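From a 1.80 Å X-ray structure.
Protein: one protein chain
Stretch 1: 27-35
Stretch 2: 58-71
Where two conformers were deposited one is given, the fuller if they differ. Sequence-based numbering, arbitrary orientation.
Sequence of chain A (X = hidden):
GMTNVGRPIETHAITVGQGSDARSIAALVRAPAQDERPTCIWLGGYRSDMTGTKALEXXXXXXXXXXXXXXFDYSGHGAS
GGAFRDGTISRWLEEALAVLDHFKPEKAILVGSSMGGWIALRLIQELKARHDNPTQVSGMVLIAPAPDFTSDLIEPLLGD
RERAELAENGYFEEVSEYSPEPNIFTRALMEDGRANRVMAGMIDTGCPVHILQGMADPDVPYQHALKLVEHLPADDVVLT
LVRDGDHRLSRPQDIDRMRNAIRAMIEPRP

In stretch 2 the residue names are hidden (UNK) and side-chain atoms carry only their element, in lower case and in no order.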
# COMPACT_ATOMS: atom_id res chain seq x y z
N ALA A 27 -11.20 -5.50 -9.34
CA ALA A 27 -11.39 -4.18 -8.71
C ALA A 27 -12.86 -3.88 -8.42
O ALA A 27 -13.77 -4.36 -9.12
CB ALA A 27 -10.75 -3.03 -9.59
N LEU A 28 -13.08 -3.13 -7.35
CA LEU A 28 -14.39 -2.66 -6.90
C LEU A 28 -14.30 -1.12 -6.84
O LEU A 28 -13.46 -0.58 -6.11
CB LEU A 28 -14.71 -3.22 -5.51
CG LEU A 28 -14.95 -4.74 -5.41
CD1 LEU A 28 -14.96 -5.21 -3.94
CD2 LEU A 28 -16.26 -5.16 -6.16
N VAL A 29 -15.17 -0.43 -7.58
CA VAL A 29 -15.08 1.02 -7.77
C VAL A 29 -16.42 1.73 -7.55
O VAL A 29 -17.50 1.25 -7.95
CB VAL A 29 -14.59 1.38 -9.19
CG1 VAL A 29 -15.70 1.19 -10.22
CG2 VAL A 29 -14.10 2.82 -9.23
N ARG A 30 -16.35 2.88 -6.88
CA ARG A 30 -17.47 3.75 -6.64
C ARG A 30 -17.12 5.10 -7.27
O ARG A 30 -16.12 5.70 -6.91
CB ARG A 30 -17.66 3.88 -5.13
CG ARG A 30 -18.85 4.65 -4.68
CD ARG A 30 -18.81 4.86 -3.17
NE ARG A 30 -18.92 3.62 -2.41
CZ ARG A 30 -20.07 3.05 -2.04
NH1 ARG A 30 -21.25 3.55 -2.41
NH2 ARG A 30 -20.05 1.94 -1.32
N ALA A 31 -17.93 5.56 -8.23
CA ALA A 31 -17.69 6.88 -8.85
C ALA A 31 -17.94 8.02 -7.85
O ALA A 31 -18.83 7.93 -7.00
CB ALA A 31 -18.59 7.06 -10.10
N PRO A 32 -17.17 9.12 -7.96
CA PRO A 32 -17.54 10.33 -7.20
C PRO A 32 -18.87 10.92 -7.65
O PRO A 32 -19.28 10.72 -8.80
CB PRO A 32 -16.37 11.29 -7.49
CG PRO A 32 -15.85 10.86 -8.80
CD PRO A 32 -16.04 9.36 -8.86
N ALA A 33 -19.58 11.60 -6.74
CA ALA A 33 -20.88 12.19 -7.07
C ALA A 33 -20.73 13.29 -8.13
O ALA A 33 -21.66 13.56 -8.87
CB ALA A 33 -21.56 12.74 -5.83
N GLN A 34 -19.56 13.94 -8.16
CA GLN A 34 -19.23 14.90 -9.21
C GLN A 34 -17.77 14.65 -9.61
O GLN A 34 -16.93 14.35 -8.76
CB GLN A 34 -19.42 16.36 -8.75
CG GLN A 34 -20.76 16.66 -8.09
CD GLN A 34 -21.93 16.68 -9.07
OE1 GLN A 34 -21.75 16.63 -10.28
NE2 GLN A 34 -23.14 16.77 -8.53
N ASP A 35 -17.48 14.74 -10.91
CA ASP A 35 -16.14 14.34 -11.44
C ASP A 35 -14.96 15.12 -10.85
O ASP A 35 -13.84 14.61 -10.83
CB ASP A 35 -16.09 14.47 -12.97
CG ASP A 35 -16.96 13.43 -13.70
OD1 ASP A 35 -17.32 12.40 -13.10
OD2 ASP A 35 -17.26 13.66 -14.89
N UNK A 58 -12.68 2.80 4.52
CA UNK A 58 -12.27 3.85 3.52
C UNK A 58 -13.41 4.03 2.51
O UNK A 58 -13.85 5.14 2.29
c UNK A 58 -11.00 3.47 2.77
se UNK A 58 -9.38 4.04 0.40
c UNK A 58 -10.44 4.61 1.86
c UNK A 58 -10.84 3.27 -0.62
N UNK A 59 -13.89 2.94 1.92
CA UNK A 59 -15.03 2.99 1.01
C UNK A 59 -16.30 3.64 1.61
O UNK A 59 -16.97 4.45 0.94
c UNK A 59 -16.61 1.60 -0.41
o UNK A 59 -17.70 1.24 0.08
o UNK A 59 -16.50 1.99 -1.59
c UNK A 59 -15.37 1.60 0.49
N UNK A 60 -16.63 3.28 2.87
CA UNK A 60 -17.80 3.81 3.55
C UNK A 60 -17.68 5.33 3.77
O UNK A 60 -18.64 6.08 3.51
c UNK A 60 -19.23 3.62 5.62
o UNK A 60 -20.34 3.20 5.25
o UNK A 60 -19.09 4.45 6.54
c UNK A 60 -18.01 3.12 4.90
N UNK A 61 -16.51 5.78 4.21
CA UNK A 61 -16.25 7.22 4.38
C UNK A 61 -16.43 7.97 3.03
O UNK A 61 -17.15 8.98 2.95
c UNK A 61 -14.87 7.46 4.91
c UNK A 61 -13.09 9.15 5.21
c UNK A 61 -15.39 9.66 6.18
c UNK A 61 -14.55 8.97 5.04
N UNK A 62 -15.78 7.45 1.99
CA UNK A 62 -15.93 8.00 0.64
C UNK A 62 -17.38 8.12 0.19
O UNK A 62 -17.82 9.20 -0.26
c UNK A 62 -15.08 7.19 -0.38
N UNK A 63 -18.16 7.04 0.33
CA UNK A 63 -19.58 7.06 0.05
C UNK A 63 -20.34 8.16 0.79
O UNK A 63 -21.21 8.82 0.20
c UNK A 63 -20.21 5.71 0.37
N UNK A 64 -20.03 8.36 2.06
CA UNK A 64 -20.74 9.34 2.88
C UNK A 64 -20.44 10.78 2.45
O UNK A 64 -21.26 11.65 2.65
c UNK A 64 -20.41 9.17 4.37
o UNK A 64 -19.11 9.67 4.66
N UNK A 65 -19.26 11.04 1.89
CA UNK A 65 -18.85 12.38 1.46
C UNK A 65 -19.09 12.64 -0.05
O UNK A 65 -18.84 13.74 -0.55
c UNK A 65 -17.90 13.67 4.09
c UNK A 65 -17.07 12.62 3.35
c UNK A 65 -15.58 12.81 3.59
c UNK A 65 -17.38 12.63 1.84
N UNK A 66 -19.58 11.63 -0.77
CA UNK A 66 -19.84 11.73 -2.22
C UNK A 66 -18.56 11.74 -3.05
O UNK A 66 -18.53 12.28 -4.15
N UNK A 67 -17.50 11.15 -2.54
CA UNK A 67 -16.24 11.08 -3.28
C UNK A 67 -15.98 9.66 -3.80
O UNK A 67 -16.67 8.70 -3.41
c UNK A 67 -14.54 10.71 -1.41
c UNK A 67 -15.05 11.66 -2.49
c UNK A 67 -15.40 13.05 -1.92
N UNK A 68 -15.02 9.53 -4.69
CA UNK A 68 -14.74 8.27 -5.32
C UNK A 68 -13.99 7.30 -4.40
O UNK A 68 -13.31 7.70 -3.42
N UNK A 69 -14.10 6.02 -4.72
CA UNK A 69 -13.31 4.99 -4.03
C UNK A 69 -12.91 3.86 -4.98
O UNK A 69 -13.76 3.37 -5.75
c UNK A 69 -14.10 4.44 -2.84
N UNK A 70 -11.63 3.48 -4.94
CA UNK A 70 -11.11 2.33 -5.71
C UNK A 70 -10.44 1.34 -4.75
O UNK A 70 -9.58 1.72 -3.96
c UNK A 70 -10.10 2.74 -6.79
c UNK A 70 -9.79 4.29 -8.81
c UNK A 70 -9.44 1.50 -7.45
c UNK A 70 -10.76 3.60 -7.87
N UNK A 71 -10.84 0.07 -4.84
CA UNK A 71 -10.07 -1.03 -4.20
C UNK A 71 -9.77 -2.07 -5.26
O UNK A 71 -10.54 -2.20 -6.23
c UNK A 71 -12.25 -1.41 -0.96
n UNK A 71 -13.60 -1.41 -1.49
n UNK A 71 -14.22 -3.49 -0.67
n UNK A 71 -15.70 -2.22 -1.86
c UNK A 71 -10.90 -1.69 -3.10
c UNK A 71 -11.21 -0.78 -1.91
c UNK A 71 -14.50 -2.37 -1.32
O HOH W 1 -14.62 0.68 -3.22
O HOH W 2 -19.30 8.62 -4.52

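Position 58 carries two carbons, a selenium and a terminal carbon in an unbranched chain. Selenium in that place identifies selenomethionine, Met-58; it makes no contact with stretch 1.

Position 59 has two carbons, the second bearing two oxygens: a carboxylate on a short stem, hence Asp-59. Its oxygens face the Arg-30 guanidinium in a paired arrangement, with Arg-30 NE to Asp-59 OD1 at 3.0 Å and Arg-30 NH2 to Asp-59 OD2 at 2.8 Å. Both are hydrogen bonds within a salt bridge, at N-H...O angles of 172° and 155°.

Position 60 repeats the same atom set, giving Asp-60, but its CA-to-CB bond points away from stretch 1. Position 61 has four carbons forked at the second, the pattern of Leu-61, and lies out of reach. Positions 62 and 63 have one carbon each, so both are alanine. The CB of Ala-62 stops 5.2 Å from the nearest atom of stretch 1, whereas Ala-63 CB sits over one face of the guanidinium, 3.6 Å from Arg-30 CZ.

Position 64 has one carbon followed by one oxygen. The unbranched hydroxyl marks Ser-64, whose OG donates to Leu-61 O at 2.7 Å. Position 65 again has four carbons forked at the second, Leu-65, and does not touch stretch 1.

Position 66 has no side-chain atoms and is Gly-66. Its phi of 73° favours glycine, and it leaves the helix in a Schellman motif. An ideal CB here would lie a tight 3.4 Å from Ala-33 CB. Its carbonyl accepts a hydrogen bond from stretch 1, Ala-33 N to Gly-66 O at 2.9 Å.

At position 67 one carbon carries two others: Val-67, its CA-to-CB bond directed away from stretch 1. Position 68 is bare, Gly-68; an ideal CB would come within 3.2 Å of Pro-32 CD, so the close backbone passage leaves little room there. Position 69 has a single carbon, Ala-69, with its CB 4.3 Å from Arg-30 CB.

Position 70 has four carbons forked at the first, one arm two carbons long, which defines Ile-70; its CG1 packs 3.7 Å from Val-29 CG2. Position 71 has three carbons, a nitrogen, then a carbon holding two more nitrogens: Arg-71. Leu-28 CD1 lies over one face of its guanidinium, 3.7 Å from Arg-71 NH2.

The contact rests on an antiparallel strand pair, with axes at 177°. Four backbone hydrogen bonds fix its register: Leu-28 N to Arg-71 O and Arg-30 N to Ala-69 O at 2.9 Å, and Arg-71 N to Leu-28 O and Ala-69 N to Arg-30 O at 3.0 Å. Val-29 and Ile-70 share one sheet face; Leu-28, Arg-30, Ala-69 and Arg-71 occupy the other, where the salt bridge ties strand to helix. Water 1 reinforces this side, donating to Asp-59 OD1 (2.8 Å) and accepting from Arg-71 NE (2.9 Å). Beyond the strands, water 2 donates to both Ala-31 O (2.6 Å) and Val-67 O (2.9 Å).

Stretch 2, residues 58-71: MDDLAASLGVGAIR
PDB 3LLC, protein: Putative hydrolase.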